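Local structure of cellulase (3WX5) at residues 41-46 / 71-76; 75-80 / 223-228. The protein probably hydrolyses internal beta-1,4-glucosidic bonds of cellulose, as a family 12 glycoside hydrolase with endoglucanase activity. All coordinates share one frame; numbering follows the deposited sequence.

Contact 1: residues 41-46 / 71-76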
ATOM      1  N   ASN A  41      -0.269   2.373  11.866  1.00 10.77           N
ATOM      2  CA  ASN A  41       0.652   1.343  11.381  1.00 12.16           C
ATOM      3  C   ASN A  41       2.130   1.736  11.500  1.00 13.37           C
ATOM      4  O   ASN A  41       2.890   1.648  10.518  1.00 13.67           O
ATOM      5  CB  ASN A  41       0.308   0.991   9.916  1.00 11.77           C
ATOM      6  CG  ASN A  41       1.007  -0.290   9.436  1.00 14.78           C
ATOM      7  OD1 ASN A  41       1.278  -1.200  10.230  1.00 13.80           O
ATOM      8  ND2 ASN A  41       1.271  -0.375   8.125  1.00  9.12           N
ATOM      9  N   VAL A  42       2.554   2.114  12.709  1.00 13.02           N
ATOM     10  CA  VAL A  42       3.962   2.415  12.978  1.00 13.37           C
ATOM     11  C   VAL A  42       4.709   1.107  13.296  1.00 15.20           C
ATOM     12  O   VAL A  42       5.095   0.838  14.437  1.00 13.71           O
ATOM     13  CB  VAL A  42       4.128   3.490  14.099  1.00 14.44           C
ATOM     14  CG1 VAL A  42       5.601   3.988  14.170  1.00 11.52           C
ATOM     15  CG2 VAL A  42       3.197   4.695  13.770  1.00 15.33           C
ATOM     16  N   TRP A  43       4.900   0.290  12.257  1.00 16.26           N
ATOM     17  CA  TRP A  43       5.329  -1.090  12.453  1.00 16.55           C
ATOM     18  C   TRP A  43       6.828  -1.265  12.702  1.00 15.68           C
ATOM     19  O   TRP A  43       7.239  -2.248  13.303  1.00 17.20           O
ATOM     20  CB  TRP A  43       4.840  -1.983  11.303  1.00 16.42           C
ATOM     21  CG  TRP A  43       5.408  -1.638   9.972  1.00 16.88           C
ATOM     22  CD1 TRP A  43       4.795  -0.924   8.957  1.00 15.41           C
ATOM     23  CD2 TRP A  43       6.689  -2.032   9.467  1.00 14.98           C
ATOM     24  NE1 TRP A  43       5.646  -0.843   7.862  1.00 14.38           N
ATOM     25  CE2 TRP A  43       6.793  -1.539   8.144  1.00 14.73           C
ATOM     26  CE3 TRP A  43       7.740  -2.803   9.986  1.00 16.98           C
ATOM     27  CZ2 TRP A  43       7.943  -1.728   7.363  1.00 14.45           C
ATOM     28  CZ3 TRP A  43       8.879  -2.983   9.213  1.00 14.50           C
ATOM     29  CH2 TRP A  43       8.966  -2.460   7.910  1.00 18.62           C
ATOM     30  N   GLY A  44       7.635  -0.279  12.307  1.00 13.86           N
ATOM     31  CA  GLY A  44       9.077  -0.432  12.282  1.00 15.37           C
ATOM     32  C   GLY A  44       9.888   0.434  13.244  1.00 14.96           C
ATOM     33  O   GLY A  44      11.118   0.478  13.143  1.00 16.22           O
ATOM     34  N   ALA A  45       9.208   1.137  14.148  1.00 14.98           N
ATOM     35  CA  ALA A  45       9.851   2.028  15.129  1.00 13.69           C
ATOM     36  C   ALA A  45       8.955   2.348  16.315  1.00 15.72           C
ATOM     37  O   ALA A  45       7.771   2.013  16.303  1.00 16.71           O
ATOM     38  CB  ALA A  45      10.311   3.354  14.454  1.00 14.17           C
ATOM     39  N   GLU A  46       9.510   3.052  17.297  0.50 10.68           N
ATOM     40  CA  GLU A  46       8.740   3.478  18.458  0.50 11.59           C
ATOM     41  C   GLU A  46       8.551   4.988  18.466  0.50  9.97           C
ATOM     42  O   GLU A  46       7.964   5.538  19.386  0.50  8.98           O
ATOM     43  CB  GLU A  46       9.444   3.051  19.742  0.50 10.68           C
ATOM     44  CG  GLU A  46      10.091   1.683  19.658  0.50 15.13           C
ATOM     45  CD  GLU A  46       9.690   0.779  20.790  0.50 25.92           C
ATOM     46  OE1 GLU A  46       8.606   0.992  21.365  0.50 29.10           O
ATOM     47  OE2 GLU A  46      10.449  -0.163  21.094  0.50 30.26           O
ATOM     48  N   ASP A  71      17.888   3.401   7.462  0.50  5.36           N
ATOM     49  CA  ASP A  71      17.367   2.913   6.202  0.50  6.10           C
ATOM     50  C   ASP A  71      16.336   1.816   6.357  0.50  5.05           C
ATOM     51  O   ASP A  71      16.015   1.136   5.407  0.50  2.71           O
ATOM     52  CB  ASP A  71      18.491   2.483   5.280  1.00 12.42           C
ATOM     53  CG  ASP A  71      19.238   3.680   4.694  1.00 19.28           C
ATOM     54  OD1 ASP A  71      18.574   4.651   4.277  1.00 20.85           O
ATOM     55  OD2 ASP A  71      20.471   3.707   4.801  1.00 25.39           O
ATOM     56  N   ASN A  72      15.757   1.733   7.547  1.00  8.71           N
ATOM     57  CA  ASN A  72      14.641   0.828   7.841  1.00 10.07           C
ATOM     58  C   ASN A  72      13.334   1.610   7.852  1.00 11.24           C
ATOM     59  O   ASN A  72      13.236   2.657   8.519  1.00 11.10           O
ATOM     60  CB  ASN A  72      14.827   0.215   9.236  1.00 12.60           C
ATOM     61  CG  ASN A  72      15.951  -0.796   9.280  1.00 14.52           C
ATOM     62  OD1 ASN A  72      16.405  -1.267   8.231  1.00 15.88           O
ATOM     63  ND2 ASN A  72      16.417  -1.127  10.482  1.00 10.37           N
ATOM     64  N   VAL A  73      12.315   1.098   7.169  1.00 11.27           N
ATOM     65  CA  VAL A  73      10.985   1.739   7.241  1.00 12.14           C
ATOM     66  C   VAL A  73      10.461   1.776   8.687  1.00 13.88           C
ATOM     67  O   VAL A  73      10.460   0.757   9.392  1.00 13.24           O
ATOM     68  CB  VAL A  73       9.965   1.046   6.345  1.00 14.11           C
ATOM     69  CG1 VAL A  73       8.556   1.664   6.547  1.00  9.65           C
ATOM     70  CG2 VAL A  73      10.398   1.143   4.856  1.00 10.08           C
ATOM     71  N   ALA A  74      10.085   2.968   9.142  1.00 12.49           N
ATOM     72  CA  ALA A  74       9.532   3.158  10.480  1.00 10.57           C
ATOM     73  C   ALA A  74       8.039   2.865  10.533  1.00 11.82           C
ATOM     74  O   ALA A  74       7.543   2.428  11.562  1.00 10.88           O
ATOM     75  CB  ALA A  74       9.777   4.612  10.963  1.00 11.25           C
ATOM     76  N   ALA A  75       7.317   3.164   9.448  1.00 10.85           N
ATOM     77  CA  ALA A  75       5.844   3.239   9.495  1.00 11.70           C
ATOM     78  C   ALA A  75       5.309   3.169   8.075  1.00 11.90           C
ATOM     79  O   ALA A  75       5.969   3.607   7.134  1.00 10.85           O
ATOM     80  CB  ALA A  75       5.383   4.587  10.119  1.00 11.11           C
ATOM     81  N   TYR A  76       4.063   2.738   7.955  1.00 10.62           N
ATOM     82  CA  TYR A  76       3.326   2.818   6.691  1.00 11.27           C
ATOM     83  C   TYR A  76       1.855   3.136   7.023  1.00 11.06           C
ATOM     84  O   TYR A  76       0.983   2.272   6.950  1.00 10.05           O
ATOM     85  CB  TYR A  76       3.476   1.488   5.944  1.00 10.33           C
ATOM     86  CG  TYR A  76       2.728   1.409   4.604  1.00 10.73           C
ATOM     87  CD1 TYR A  76       3.021   2.274   3.550  1.00  7.86           C
ATOM     88  CD2 TYR A  76       1.740   0.447   4.407  1.00 11.64           C
ATOM     89  CE1 TYR A  76       2.349   2.157   2.293  1.00 10.15           C
ATOM     90  CE2 TYR A  76       1.054   0.338   3.184  1.00 10.50           C
ATOM     91  CZ  TYR A  76       1.345   1.191   2.143  1.00 10.22           C
ATOM     92  OH  TYR A  76       0.617   1.095   0.963  1.00 10.46           O
TER
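N41 and Y76 both hold CG anti to the backbone N (chi1 -167° and 179°), which lays the asparagine amide beside the tyrosine CB and the near edge of its ring. From there N41 ND2 donates to Y76 O at 2.9 Å, approaching above the carbonyl plane while the acceptor stays close to the plane of the amide. The backbone answers in the other direction, Y76 N to N41 O at 3.0 Å and nearly straight, so two bonds of opposite sense tie the residues, the ND2 bond fixing the turn of the amide. An alanine at N41 would probably leave Y76 O without this donor and open a gap beside the tyrosine CB. V42 centres an inverse gamma turn, and A74 and A75 form a classic beta bulge opposite L225; past the turn, G44 N reaches A74 O at 2.8 Å. G44 CA gives a CA-H contact to V73 O. W43 CG lies between its backbone N and carbonyl carbon (chi1 64°), which brings the indole back to the facing segment: CZ2 meets V73 CG1 at 3.5 Å, V73 O lies over one face near the rim, and Y76 CB sits in plane at the edge beside NE1.

Contact 2: residues 75-80 / 223-228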
ATOM      1  N   ALA A  75       7.317   3.164   9.448  1.00 10.85           N
ATOM      2  CA  ALA A  75       5.844   3.239   9.495  1.00 11.70           C
ATOM      3  C   ALA A  75       5.309   3.169   8.075  1.00 11.90           C
ATOM      4  O   ALA A  75       5.969   3.607   7.134  1.00 10.85           O
ATOM      5  CB  ALA A  75       5.383   4.587  10.119  1.00 11.11           C
ATOM      6  N   TYR A  76       4.063   2.738   7.955  1.00 10.62           N
ATOM      7  CA  TYR A  76       3.326   2.818   6.691  1.00 11.27           C
ATOM      8  C   TYR A  76       1.855   3.136   7.023  1.00 11.06           C
ATOM      9  O   TYR A  76       0.983   2.272   6.950  1.00 10.05           O
ATOM     10  CB  TYR A  76       3.476   1.488   5.944  1.00 10.33           C
ATOM     11  CG  TYR A  76       2.728   1.409   4.604  1.00 10.73           C
ATOM     12  CD1 TYR A  76       3.021   2.274   3.550  1.00  7.86           C
ATOM     13  CD2 TYR A  76       1.740   0.447   4.407  1.00 11.64           C
ATOM     14  CE1 TYR A  76       2.349   2.157   2.293  1.00 10.15           C
ATOM     15  CE2 TYR A  76       1.054   0.338   3.184  1.00 10.50           C
ATOM     16  CZ  TYR A  76       1.345   1.191   2.143  1.00 10.22           C
ATOM     17  OH  TYR A  76       0.617   1.095   0.963  1.00 10.46           O
ATOM     18  N   PRO A  77       1.589   4.375   7.468  1.00 11.93           N
ATOM     19  CA  PRO A  77       0.189   4.834   7.557  1.00 12.13           C
ATOM     20  C   PRO A  77      -0.501   4.654   6.197  1.00 12.21           C
ATOM     21  O   PRO A  77       0.094   4.973   5.156  1.00 11.07           O
ATOM     22  CB  PRO A  77       0.320   6.331   7.879  1.00 11.35           C
ATOM     23  CG  PRO A  77       1.722   6.710   7.353  1.00 10.81           C
ATOM     24  CD  PRO A  77       2.566   5.475   7.608  1.00 11.14           C
ATOM     25  N   ALA A  78      -1.675   4.032   6.192  1.00  9.60           N
ATOM     26  CA  ALA A  78      -2.246   3.509   4.946  1.00  9.89           C
ATOM     27  C   ALA A  78      -3.763   3.365   5.021  1.00 11.41           C
ATOM     28  O   ALA A  78      -4.321   3.283   6.099  1.00 11.95           O
ATOM     29  CB  ALA A  78      -1.620   2.137   4.618  1.00  9.57           C
ATOM     30  N   ILE A  79      -4.403   3.289   3.854  1.00 12.55           N
ATOM     31  CA  ILE A  79      -5.816   2.977   3.763  1.00 12.59           C
ATOM     32  C   ILE A  79      -5.927   1.701   2.921  1.00 13.74           C
ATOM     33  O   ILE A  79      -5.078   1.443   2.059  1.00 12.21           O
ATOM     34  CB  ILE A  79      -6.629   4.132   3.117  1.00 11.46           C
ATOM     35  CG1 ILE A  79      -8.113   3.762   3.016  1.00 11.34           C
ATOM     36  CG2 ILE A  79      -6.015   4.623   1.766  1.00 11.21           C
ATOM     37  CD1 ILE A  79      -9.048   4.994   2.815  1.00 13.68           C
ATOM     38  N   TYR A  80      -6.904   0.860   3.236  1.00 11.31           N
ATOM     39  CA  TYR A  80      -7.002  -0.413   2.524  1.00 12.96           C
ATOM     40  C   TYR A  80      -8.415  -0.927   2.338  1.00 13.98           C
ATOM     41  O   TYR A  80      -9.327  -0.640   3.138  1.00 12.43           O
ATOM     42  CB  TYR A  80      -6.096  -1.490   3.161  1.00 12.40           C
ATOM     43  CG  TYR A  80      -6.538  -2.027   4.501  1.00 11.22           C
ATOM     44  CD1 TYR A  80      -7.342  -3.161   4.583  1.00 14.97           C
ATOM     45  CD2 TYR A  80      -6.003  -1.521   5.686  1.00 14.22           C
ATOM     46  CE1 TYR A  80      -7.723  -3.690   5.825  1.00 16.11           C
ATOM     47  CE2 TYR A  80      -6.346  -2.063   6.930  1.00 17.53           C
ATOM     48  CZ  TYR A  80      -7.214  -3.144   6.990  1.00 17.69           C
ATOM     49  OH  TYR A  80      -7.545  -3.700   8.211  1.00 16.05           O
ATOM     50  N   PHE A 223       2.072   5.730   2.823  1.00 10.16           N
ATOM     51  CA  PHE A 223       3.408   6.317   2.702  1.00 11.16           C
ATOM     52  C   PHE A 223       4.336   5.467   3.552  1.00 12.25           C
ATOM     53  O   PHE A 223       4.125   5.351   4.763  1.00 11.47           O
ATOM     54  CB  PHE A 223       3.401   7.750   3.246  1.00 10.82           C
ATOM     55  CG  PHE A 223       2.370   8.643   2.583  1.00 10.85           C
ATOM     56  CD1 PHE A 223       2.640   9.210   1.342  1.00 10.49           C
ATOM     57  CD2 PHE A 223       1.109   8.840   3.159  1.00 14.59           C
ATOM     58  CE1 PHE A 223       1.698  10.012   0.701  1.00 12.45           C
ATOM     59  CE2 PHE A 223       0.132   9.627   2.504  1.00 12.31           C
ATOM     60  CZ  PHE A 223       0.445  10.227   1.290  1.00 10.85           C
ATOM     61  N   GLU A 224       5.383   4.900   2.961  1.00  9.05           N
ATOM     62  CA  GLU A 224       6.412   4.338   3.828  1.00  9.50           C
ATOM     63  C   GLU A 224       7.273   5.482   4.342  1.00 11.20           C
ATOM     64  O   GLU A 224       7.807   6.277   3.560  1.00  9.48           O
ATOM     65  CB  GLU A 224       7.264   3.285   3.112  1.00 11.29           C
ATOM     66  CG  GLU A 224       6.478   2.044   2.665  1.00 12.91           C
ATOM     67  CD  GLU A 224       7.392   0.908   2.213  1.00 16.77           C
ATOM     68  OE1 GLU A 224       8.117   1.066   1.203  1.00 13.32           O
ATOM     69  OE2 GLU A 224       7.431  -0.129   2.901  1.00 15.47           O
ATOM     70  N   LEU A 225       7.463   5.539   5.656  1.00  9.04           N
ATOM     71  CA  LEU A 225       8.219   6.644   6.240  1.00 10.49           C
ATOM     72  C   LEU A 225       9.539   6.114   6.809  1.00 11.36           C
ATOM     73  O   LEU A 225       9.536   5.190   7.612  1.00 10.85           O
ATOM     74  CB  LEU A 225       7.397   7.296   7.350  1.00 10.42           C
ATOM     75  CG  LEU A 225       6.038   7.814   6.887  1.00 14.49           C
ATOM     76  CD1 LEU A 225       5.304   8.432   8.050  1.00 11.13           C
ATOM     77  CD2 LEU A 225       6.198   8.795   5.703  1.00 14.43           C
ATOM     78  N   TRP A 226      10.669   6.669   6.355  1.00  9.88           N
ATOM     79  CA  TRP A 226      11.944   6.407   7.009  1.00  9.64           C
ATOM     80  C   TRP A 226      12.311   7.564   7.960  1.00 12.33           C
ATOM     81  O   TRP A 226      12.874   7.349   9.032  1.00 11.92           O
ATOM     82  CB  TRP A 226      13.062   6.238   5.988  1.00 10.64           C
ATOM     83  CG  TRP A 226      13.016   4.951   5.169  1.00  9.03           C
ATOM     84  CD1 TRP A 226      13.824   3.856   5.316  1.00  8.83           C
ATOM     85  CD2 TRP A 226      12.257   4.732   3.976  1.00  7.81           C
ATOM     86  NE1 TRP A 226      13.581   2.947   4.306  1.00  9.63           N
ATOM     87  CE2 TRP A 226      12.642   3.478   3.456  1.00  9.15           C
ATOM     88  CE3 TRP A 226      11.252   5.457   3.319  1.00  8.73           C
ATOM     89  CZ2 TRP A 226      12.052   2.923   2.320  1.00 10.18           C
ATOM     90  CZ3 TRP A 226      10.679   4.902   2.168  1.00  8.69           C
ATOM     91  CH2 TRP A 226      11.109   3.662   1.673  1.00 12.25           C
ATOM     92  N   GLU A 227      12.016   8.797   7.531  1.00 10.99           N
ATOM     93  CA  GLU A 227      12.429   9.985   8.280  1.00 14.67           C
ATOM     94  C   GLU A 227      11.337  11.025   8.085  1.00 14.24           C
ATOM     95  O   GLU A 227      10.968  11.323   6.952  1.00 12.66           O
ATOM     96  CB  GLU A 227      13.754  10.498   7.717  1.00 14.38           C
ATOM     97  CG  GLU A 227      14.640  11.269   8.679  1.00 27.19           C
ATOM     98  CD  GLU A 227      16.080  11.308   8.141  1.00 35.77           C
ATOM     99  OE1 GLU A 227      16.268  11.940   7.097  1.00 32.28           O
ATOM    100  OE2 GLU A 227      16.950  10.522   8.594  1.00 41.20           O
ATOM    101  N   GLY A 228      10.763  11.523   9.178  1.00 14.06           N
ATOM    102  CA  GLY A 228       9.745  12.584   9.056  1.00 13.35           C
ATOM    103  C   GLY A 228       8.441  12.122   8.431  1.00 14.72           C
ATOM    104  O   GLY A 228       8.028  10.971   8.608  1.00 13.92           O
TER
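Y76 turns one edge of its ring to the backbone of F223 and E224, with E224 N lying in the ring plane and CD1 3.5 Å from F223 C. The glutamate adds its own methylene to the same corner: E224 CG, anti to its carbonyl carbon (chi1 -63°), approaches Y76 CD1 to 3.6 Å, while the carboxylate continues to N119, whose ND2 bonds OE1. The tyrosine hydroxyl likewise finds its partner elsewhere, at A121 O. A75, P77 and L225 make a second, apolar set of contacts. The proline ring and the leucine cross obliquely, and P77 CG and L225 CD1 come within 4.0 Å, while A75 CB and L225 CB lie farther apart, at 4.4 Å.

Two backbone bonds fix this arrangement. L225 N gives its hydrogen to A75 O at 2.9 Å with a 165° angle, in the single antiparallel bridge of the hydrogen-bonded kind; F223 N reaches P77 O at 3.2 Å, nearly along the C=O axis. Between them F223 O receives a CA-H contact from Y76 CA at 3.3 Å, a weaker interaction that brings the two chains close around the tyrosine.

The pairing of strand 78-80 with strand 215-225 is thus carried on past I79, which bonds T221, into the residues before the strand. P77 and L225 pack on strands 49-54 and 60-65 of the facing six-stranded sheet, as expected in a concanavalin-like beta sandwich, and Y76 and E224 meet strand 117-127, the neighbour of 215-225, where L225 also touches W118.

Contacts 1 and 2 lie side by side, their centres about 7 Å apart, and share A75 and Y76. Along the chain 41-46 comes first, in the loop after strand 36-39; 71-76 then runs into 75-80 and strand 78-80; 223-228, at the end of strand 215-225, arrives 143 residues later. The middle segment is therefore held between an early loop and a late strand, and A74 N probably bonds L225 O to join the two contacts directly. V73 CG2 also packs on W226 CZ2 at 3.5 Å. Since strand 78-80 pairs with both 36-39 and 215-225, the two contacts continue that strand order beyond its regular end, within the mixed sheet of the family 12 sandwich.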